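Local coordinates for protein transcription elongation factor SPT6 (Candida glabrata, PDB 3GXX) that probably acts as a histone H3-H4 chaperone that preserves chromatin structure during RNA polymerase II elongation; this chain is one SH2 domain of that longer protein, at residues D60-E65 / V75-G80; G31-R36 / L45-K50. The protein carries 2 engineered substitutions. All coordinates share one frame; numbering follows the deposited sequence.

How the contacts relate
Both contacts are antiparallel hairpins of the same sheet in an SH2 domain. Contact 2 (31-36 with 45-50) lies near the middle of the chain and is buried; contact 1 (60-65 with 75-80) is farther out and only partly buried. The centres of the two contacts are about 15 Å apart. They meet where strands 45-52 and 55-65 run side by side: Ile61 N probably hydrogen-bonds Leu45 O at 3.2 Å, and Ile61 packs on Ile47. Helix 86-98 receives apolar side chains from both. On its other face contact 2 has the buried Arg36 and Thr48, bonded to each other and to His58, whereas contact 1 carries Gln62, Met64, Val75 and Val77, partly exposed except for Val77.

Contact 1. Residues D60-E65 / V75-G80; sequences DIQEME and VLVVEG. Engineered in segment 60-65: Met64 (natural residue Leu).
Gln62 and Val77 exchange two backbone hydrogen bonds, Gln62 N to Val77 O at 2.9 Å and Val77 N to Gln62 O at 2.8 Å. Met64 and Val75 form the next hydrogen-bonded pair, with Met64 N to Val75 O at 3.0 Å. Between these pairs Glu63 faces Leu76 as a non-hydrogen-bonded pair, and Leu76 CA brings its hydrogen to Gln62 O as well, so that carbonyl receives a second, weaker CA-H...O contact. The segment axes stand 147° apart, the twisted antiparallel course of a hairpin.

Apolar contacts lie on both faces. On the one turned to helix 86-98, Ile61 CG2 sits anti to its own backbone N and reaches Val78 CG2 at 3.7 Å and Leu76 CB at 3.9 Å; Leu76 and Val78 extend this packing onto Ile89. On the other face, Met64, an engineered selenomethionine, runs extended beyond CG and lays its CE against Val77 CG2 at 3.8 Å. Gln62 OE1 lies against the other methyl of Val77, 3.8 Å from CG1. Arg82 of strand 81-83 touches Val75, Val77 and Met64.

Polar side chains make no hydrogen bonds across this strand pair. Its cohesion therefore comes from main-chain bonding and aliphatic packing, with its more deeply buried side facing helix 86-98.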
ATOM      1  N   ASP A  60      -4.267   0.297  -6.281  1.00 22.53           N
ATOM      2  CA  ASP A  60      -5.287   0.878  -5.422  1.00 23.16           C
ATOM      3  C   ASP A  60      -5.587  -0.090  -4.293  1.00 22.67           C
ATOM      4  O   ASP A  60      -5.622  -1.297  -4.499  1.00 23.00           O
ATOM      5  CB  ASP A  60      -6.579   1.197  -6.219  1.00 22.75           C
ATOM      6  CG  ASP A  60      -6.378   2.299  -7.275  1.00 23.07           C
ATOM      7  OD1 ASP A  60      -5.508   3.172  -7.097  1.00 22.70           O
ATOM      8  OD2 ASP A  60      -7.103   2.297  -8.301  1.00 25.43           O
ATOM      9  N   ILE A  61      -5.770   0.438  -3.097  1.00 22.94           N
ATOM     10  CA  ILE A  61      -6.277  -0.367  -1.979  1.00 23.61           C
ATOM     11  C   ILE A  61      -7.698   0.078  -1.690  1.00 24.42           C
ATOM     12  O   ILE A  61      -7.911   1.248  -1.356  1.00 24.54           O
ATOM     13  CB  ILE A  61      -5.404  -0.254  -0.734  1.00 23.66           C
ATOM     14  CG1 ILE A  61      -3.939  -0.497  -1.112  1.00 22.30           C
ATOM     15  CG2 ILE A  61      -5.882  -1.221   0.338  1.00 21.96           C
ATOM     16  CD1 ILE A  61      -2.987  -0.204  -0.005  1.00 24.65           C
ATOM     17  N   GLN A  62      -8.649  -0.844  -1.913  1.00 24.49           N
ATOM     18  CA  GLN A  62     -10.064  -0.596  -1.750  1.00 25.70           C
ATOM     19  C   GLN A  62     -10.448  -0.857  -0.299  1.00 27.01           C
ATOM     20  O   GLN A  62      -9.989  -1.824   0.325  1.00 26.70           O
ATOM     21  CB  GLN A  62     -10.898  -1.507  -2.663  1.00 24.96           C
ATOM     22  CG  GLN A  62     -10.654  -1.356  -4.166  1.00 25.20           C
ATOM     23  CD  GLN A  62     -11.543  -2.295  -4.986  1.00 27.31           C
ATOM     24  OE1 GLN A  62     -11.220  -3.469  -5.180  1.00 28.06           O
ATOM     25  NE2 GLN A  62     -12.678  -1.780  -5.465  1.00 27.72           N
ATOM     26  N   GLU A  63     -11.329  -0.006   0.207  1.00 28.63           N
ATOM     27  CA  GLU A  63     -11.733  -0.048   1.589  1.00 30.31           C
ATOM     28  C   GLU A  63     -13.220  -0.247   1.620  1.00 30.95           C
ATOM     29  O   GLU A  63     -13.979   0.589   1.124  1.00 31.13           O
ATOM     30  CB  GLU A  63     -11.289   1.243   2.289  1.00 30.82           C
ATOM     31  CG  GLU A  63     -11.653   1.365   3.751  1.00 33.48           C
ATOM     32  CD  GLU A  63     -10.915   2.529   4.450  1.00 36.39           C
ATOM     33  OE1 GLU A  63      -9.708   2.383   4.740  1.00 36.88           O
ATOM     34  OE2 GLU A  63     -11.555   3.574   4.733  1.00 37.12           O
HETATM   35  N   MSE A  64     -13.630  -1.387   2.177  1.00 32.38           N
HETATM   36  CA  MSE A  64     -15.039  -1.781   2.263  1.00 33.27           C
HETATM   37  C   MSE A  64     -15.411  -2.167   3.699  1.00 34.42           C
HETATM   38  O   MSE A  64     -14.528  -2.466   4.513  1.00 34.61           O
HETATM   39  CB  MSE A  64     -15.305  -2.979   1.363  1.00 33.13           C
HETATM   40  CG  MSE A  64     -14.800  -2.848  -0.033  1.00 32.74           C
HETATM   41 SE   MSE A  64     -15.287  -4.294  -0.975  1.00 32.01          SE
HETATM   42  CE  MSE A  64     -14.209  -3.950  -2.378  1.00 31.93           C
ATOM     43  N   GLU A  65     -16.715  -2.184   3.994  1.00 35.19           N
ATOM     44  CA  GLU A  65     -17.218  -2.560   5.315  1.00 36.54           C
ATOM     45  C   GLU A  65     -17.627  -4.031   5.379  1.00 36.81           C
ATOM     46  O   GLU A  65     -17.880  -4.657   4.353  1.00 36.93           O
ATOM     47  CB  GLU A  65     -18.403  -1.657   5.705  1.00 37.11           C
ATOM     48  CG  GLU A  65     -17.977  -0.274   6.253  1.00 38.67           C
ATOM     49  CD  GLU A  65     -18.898   0.877   5.827  1.00 40.18           C
ATOM     50  OE1 GLU A  65     -20.145   0.742   5.917  1.00 38.35           O
ATOM     51  OE2 GLU A  65     -18.345   1.930   5.411  1.00 41.16           O
ATOM     52  N   VAL A  75     -12.378  -3.678   5.735  1.00 27.82           N
ATOM     53  CA  VAL A  75     -11.658  -4.726   5.025  1.00 27.58           C
ATOM     54  C   VAL A  75     -10.952  -4.098   3.822  1.00 27.49           C
ATOM     55  O   VAL A  75     -11.532  -3.244   3.131  1.00 27.78           O
ATOM     56  CB  VAL A  75     -12.607  -5.927   4.662  1.00 27.88           C
ATOM     57  CG1 VAL A  75     -13.409  -5.689   3.381  1.00 28.25           C
ATOM     58  CG2 VAL A  75     -11.842  -7.250   4.592  1.00 27.91           C
ATOM     59  N   LEU A  76      -9.676  -4.454   3.628  1.00 26.60           N
ATOM     60  CA  LEU A  76      -8.875  -3.941   2.524  1.00 25.04           C
ATOM     61  C   LEU A  76      -8.888  -4.937   1.393  1.00 24.83           C
ATOM     62  O   LEU A  76      -8.899  -6.160   1.631  1.00 24.68           O
ATOM     63  CB  LEU A  76      -7.450  -3.658   2.971  1.00 25.11           C
ATOM     64  CG  LEU A  76      -7.378  -2.604   4.069  1.00 24.51           C
ATOM     65  CD1 LEU A  76      -5.926  -2.211   4.388  1.00 20.87           C
ATOM     66  CD2 LEU A  76      -8.202  -1.379   3.640  1.00 22.32           C
ATOM     67  N   VAL A  77      -8.959  -4.420   0.168  1.00 23.96           N
ATOM     68  CA  VAL A  77      -9.039  -5.278  -1.024  1.00 24.48           C
ATOM     69  C   VAL A  77      -8.019  -4.799  -2.062  1.00 25.06           C
ATOM     70  O   VAL A  77      -8.046  -3.644  -2.517  1.00 25.44           O
ATOM     71  CB  VAL A  77     -10.510  -5.436  -1.609  1.00 24.39           C
ATOM     72  CG1 VAL A  77     -10.540  -6.404  -2.794  1.00 23.14           C
ATOM     73  CG2 VAL A  77     -11.477  -5.933  -0.542  1.00 22.92           C
ATOM     74  N   VAL A  78      -7.077  -5.680  -2.379  1.00 25.42           N
ATOM     75  CA  VAL A  78      -6.004  -5.336  -3.290  1.00 26.00           C
ATOM     76  C   VAL A  78      -5.968  -6.379  -4.375  1.00 27.03           C
ATOM     77  O   VAL A  78      -5.793  -7.570  -4.103  1.00 27.48           O
ATOM     78  CB  VAL A  78      -4.627  -5.207  -2.602  1.00 26.00           C
ATOM     79  CG1 VAL A  78      -3.571  -4.740  -3.622  1.00 26.02           C
ATOM     80  CG2 VAL A  78      -4.696  -4.227  -1.447  1.00 24.07           C
ATOM     81  N   GLU A  79      -6.173  -5.916  -5.604  1.00 27.67           N
ATOM     82  CA  GLU A  79      -6.358  -6.794  -6.742  1.00 28.72           C
ATOM     83  C   GLU A  79      -7.186  -8.014  -6.366  1.00 28.50           C
ATOM     84  O   GLU A  79      -6.952  -9.110  -6.866  1.00 28.56           O
ATOM     85  CB  GLU A  79      -5.013  -7.167  -7.405  1.00 28.88           C
ATOM     86  CG  GLU A  79      -4.529  -6.124  -8.434  1.00 30.68           C
ATOM     87  CD  GLU A  79      -5.681  -5.541  -9.288  1.00 34.67           C
ATOM     88  OE1 GLU A  79      -6.301  -6.296 -10.108  1.00 34.96           O
ATOM     89  OE2 GLU A  79      -5.953  -4.321  -9.134  1.00 35.12           O
ATOM     90  N   GLY A  80      -8.155  -7.817  -5.475  1.00 28.48           N
ATOM     91  CA  GLY A  80      -9.147  -8.863  -5.207  1.00 28.26           C
ATOM     92  C   GLY A  80      -8.737  -9.980  -4.250  1.00 28.01           C
ATOM     93  O   GLY A  80      -9.376 -11.044  -4.241  1.00 28.24           O
TER

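Contact 2. Residues G31-R36 / L45-K50; sequences GDFVIR and LAITWK
Arg36 NE donates to Thr48 OG1 at 2.9 Å, an almost straight bond (171°) with the hydroxyl oxygen in the guanidinium plane. Ala46 CB covers one face of the same guanidinium, 3.6 Å from Arg36 CZ. The chain gets there by placing CG between the backbone N and the carbonyl carbon (chi1 56°) and bending at chi2, which folds it back over the neighbouring strand. His58 ND1 takes a further bond from Arg36 NH2 and lies weakly bonded to Thr48 OG1, so the threonine and histidine together help fix the rotation of the guanidinium.

Backbone bonds zip the strands together: Val34 pairs with Thr48 in both directions, Arg36 with Ala46 likewise. Before the strand proper, Gly31 N reaches Lys50 O at 2.8 Å and Lys50 N reaches Asp32 O at 2.9 Å.

The sequence Phe33-Val34-Ile35-Arg36 corresponds to the FLVR signature of SH2 domains, in which the arginine lies in the phosphate-binding pocket; the buried guanidinium is consistent with that role here.

Away from the arginine, on the face toward helix 86-98, the packing is apolar. Phe33 CB and Trp49 CB meet at 3.4 Å where the strands draw closest, their CA atoms 3.9 Å apart. Both rings lead away from this junction, Phe33 to stack with Tyr12 and Trp49 to meet Tyr93 edge-to-face. Farther along, Ile35 and Ile47 lie side by side, CD1 of Ile35 4.0 Å from CG1 of Ile47.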
ATOM      1  N   GLY A  31      11.810  -3.762  -5.185  1.00 22.15           N
ATOM      2  CA  GLY A  31      10.883  -4.458  -4.335  1.00 22.03           C
ATOM      3  C   GLY A  31      10.476  -3.662  -3.112  1.00 22.56           C
ATOM      4  O   GLY A  31       9.513  -4.031  -2.449  1.00 23.69           O
ATOM      5  N   ASP A  32      11.206  -2.600  -2.768  1.00 21.96           N
ATOM      6  CA  ASP A  32      10.718  -1.700  -1.728  1.00 22.51           C
ATOM      7  C   ASP A  32       9.439  -1.041  -2.172  1.00 22.09           C
ATOM      8  O   ASP A  32       9.124  -1.006  -3.354  1.00 21.42           O
ATOM      9  CB  ASP A  32      11.754  -0.643  -1.304  1.00 22.06           C
ATOM     10  CG  ASP A  32      12.931  -1.256  -0.555  1.00 24.88           C
ATOM     11  OD1 ASP A  32      12.730  -2.115   0.348  1.00 27.51           O
ATOM     12  OD2 ASP A  32      14.084  -0.910  -0.890  1.00 25.69           O
ATOM     13  N   PHE A  33       8.710  -0.522  -1.200  1.00 21.90           N
ATOM     14  CA  PHE A  33       7.370  -0.043  -1.427  1.00 22.58           C
ATOM     15  C   PHE A  33       6.950   0.844  -0.245  1.00 23.27           C
ATOM     16  O   PHE A  33       7.583   0.841   0.823  1.00 23.22           O
ATOM     17  CB  PHE A  33       6.420  -1.241  -1.544  1.00 22.82           C
ATOM     18  CG  PHE A  33       6.303  -2.051  -0.263  1.00 23.71           C
ATOM     19  CD1 PHE A  33       5.259  -1.797   0.644  1.00 22.23           C
ATOM     20  CD2 PHE A  33       7.232  -3.050   0.050  1.00 22.85           C
ATOM     21  CE1 PHE A  33       5.129  -2.544   1.830  1.00 22.53           C
ATOM     22  CE2 PHE A  33       7.129  -3.772   1.268  1.00 23.93           C
ATOM     23  CZ  PHE A  33       6.075  -3.517   2.154  1.00 22.66           C
ATOM     24  N   VAL A  34       5.890   1.604  -0.464  1.00 23.18           N
ATOM     25  CA  VAL A  34       5.167   2.323   0.565  1.00 23.37           C
ATOM     26  C   VAL A  34       3.662   2.129   0.322  1.00 24.04           C
ATOM     27  O   VAL A  34       3.194   1.922  -0.844  1.00 24.72           O
ATOM     28  CB  VAL A  34       5.406   3.842   0.428  1.00 23.94           C
ATOM     29  CG1 VAL A  34       6.836   4.164   0.720  1.00 24.58           C
ATOM     30  CG2 VAL A  34       5.104   4.312  -0.972  1.00 21.98           C
ATOM     31  N   ILE A  35       2.910   2.226   1.402  1.00 23.35           N
ATOM     32  CA  ILE A  35       1.495   2.554   1.335  1.00 22.03           C
ATOM     33  C   ILE A  35       1.486   4.081   1.350  1.00 22.16           C
ATOM     34  O   ILE A  35       2.154   4.687   2.174  1.00 20.72           O
ATOM     35  CB  ILE A  35       0.786   2.017   2.607  1.00 22.12           C
ATOM     36  CG1 ILE A  35       1.214   0.578   2.911  1.00 21.02           C
ATOM     37  CG2 ILE A  35      -0.697   2.216   2.558  1.00 21.06           C
ATOM     38  CD1 ILE A  35       0.979  -0.445   1.758  1.00 21.54           C
ATOM     39  N   ARG A  36       0.692   4.707   0.480  1.00 22.81           N
ATOM     40  CA  ARG A  36       0.678   6.157   0.339  1.00 23.26           C
ATOM     41  C   ARG A  36      -0.771   6.598   0.045  1.00 24.98           C
ATOM     42  O   ARG A  36      -1.716   5.750  -0.010  1.00 26.75           O
ATOM     43  CB  ARG A  36       1.580   6.571  -0.818  1.00 23.20           C
ATOM     44  CG  ARG A  36       1.177   5.869  -2.107  1.00 23.11           C
ATOM     45  CD  ARG A  36       0.888   6.837  -3.199  1.00 21.83           C
ATOM     46  NE  ARG A  36       0.776   6.131  -4.482  1.00 22.22           N
ATOM     47  CZ  ARG A  36      -0.242   6.299  -5.319  1.00 23.16           C
ATOM     48  NH1 ARG A  36      -1.175   7.178  -4.978  1.00 20.04           N
ATOM     49  NH2 ARG A  36      -0.308   5.629  -6.502  1.00 19.68           N
ATOM     50  N   LEU A  45      -6.250   5.090  -0.542  1.00 22.63           N
ATOM     51  CA  LEU A  45      -5.001   4.401  -0.229  1.00 22.08           C
ATOM     52  C   LEU A  45      -4.434   3.809  -1.510  1.00 21.66           C
ATOM     53  O   LEU A  45      -5.210   3.477  -2.407  1.00 20.23           O
ATOM     54  CB  LEU A  45      -5.260   3.277   0.780  1.00 22.00           C
ATOM     55  CG  LEU A  45      -5.737   3.658   2.210  1.00 23.57           C
ATOM     56  CD1 LEU A  45      -6.162   2.431   3.039  1.00 21.67           C
ATOM     57  CD2 LEU A  45      -4.647   4.441   2.924  1.00 22.72           C
ATOM     58  N   ALA A  46      -3.100   3.677  -1.601  1.00 20.69           N
ATOM     59  CA  ALA A  46      -2.522   2.888  -2.679  1.00 20.96           C
ATOM     60  C   ALA A  46      -1.197   2.306  -2.244  1.00 22.28           C
ATOM     61  O   ALA A  46      -0.567   2.831  -1.323  1.00 23.43           O
ATOM     62  CB  ALA A  46      -2.318   3.758  -3.949  1.00 20.06           C
ATOM     63  N   ILE A  47      -0.743   1.261  -2.937  1.00 23.66           N
ATOM     64  CA  ILE A  47       0.646   0.765  -2.823  1.00 24.46           C
ATOM     65  C   ILE A  47       1.450   1.166  -4.053  1.00 24.38           C
ATOM     66  O   ILE A  47       0.985   1.013  -5.191  1.00 24.54           O
ATOM     67  CB  ILE A  47       0.693  -0.776  -2.833  1.00 24.73           C
ATOM     68  CG1 ILE A  47      -0.361  -1.287  -1.893  1.00 26.63           C
ATOM     69  CG2 ILE A  47       2.081  -1.300  -2.430  1.00 23.76           C
ATOM     70  CD1 ILE A  47      -0.607  -2.732  -2.078  1.00 28.70           C
ATOM     71  N   THR A  48       2.674   1.620  -3.812  1.00 23.75           N
ATOM     72  CA  THR A  48       3.607   1.912  -4.857  1.00 23.15           C
ATOM     73  C   THR A  48       4.873   1.141  -4.536  1.00 23.52           C
ATOM     74  O   THR A  48       5.330   1.178  -3.419  1.00 24.13           O
ATOM     75  CB  THR A  48       3.874   3.392  -4.888  1.00 22.95           C
ATOM     76  OG1 THR A  48       2.662   4.063  -5.255  1.00 22.66           O
ATOM     77  CG2 THR A  48       4.991   3.728  -5.900  1.00 23.22           C
ATOM     78  N   TRP A  49       5.437   0.442  -5.506  1.00 23.25           N
ATOM     79  CA  TRP A  49       6.672  -0.276  -5.283  1.00 23.59           C
ATOM     80  C   TRP A  49       7.575  -0.239  -6.477  1.00 23.19           C
ATOM     81  O   TRP A  49       7.128  -0.001  -7.594  1.00 23.31           O
ATOM     82  CB  TRP A  49       6.406  -1.716  -4.905  1.00 24.27           C
ATOM     83  CG  TRP A  49       5.370  -2.384  -5.719  1.00 26.43           C
ATOM     84  CD1 TRP A  49       4.029  -2.082  -5.760  1.00 28.38           C
ATOM     85  CD2 TRP A  49       5.549  -3.499  -6.583  1.00 26.35           C
ATOM     86  NE1 TRP A  49       3.371  -2.946  -6.582  1.00 27.31           N
ATOM     87  CE2 TRP A  49       4.278  -3.823  -7.111  1.00 26.73           C
ATOM     88  CE3 TRP A  49       6.653  -4.252  -6.963  1.00 27.83           C
ATOM     89  CZ2 TRP A  49       4.083  -4.855  -7.996  1.00 28.18           C
ATOM     90  CZ3 TRP A  49       6.466  -5.290  -7.850  1.00 31.63           C
ATOM     91  CH2 TRP A  49       5.187  -5.583  -8.362  1.00 31.96           C
ATOM     92  N   LYS A  50       8.852  -0.490  -6.233  1.00 22.82           N
ATOM     93  CA  LYS A  50       9.877  -0.317  -7.240  1.00 22.68           C
ATOM     94  C   LYS A  50      10.150  -1.613  -7.983  1.00 23.25           C
ATOM     95  O   LYS A  50      10.594  -2.582  -7.401  1.00 23.68           O
ATOM     96  CB  LYS A  50      11.141   0.205  -6.576  1.00 22.27           C
ATOM     97  CG  LYS A  50      12.261   0.521  -7.530  1.00 22.21           C
ATOM     98  CD  LYS A  50      13.485   1.041  -6.794  1.00 22.08           C
ATOM     99  CE  LYS A  50      14.513   1.557  -7.775  1.00 22.65           C
ATOM    100  NZ  LYS A  50      15.695   2.148  -7.107  1.00 21.75           N
TER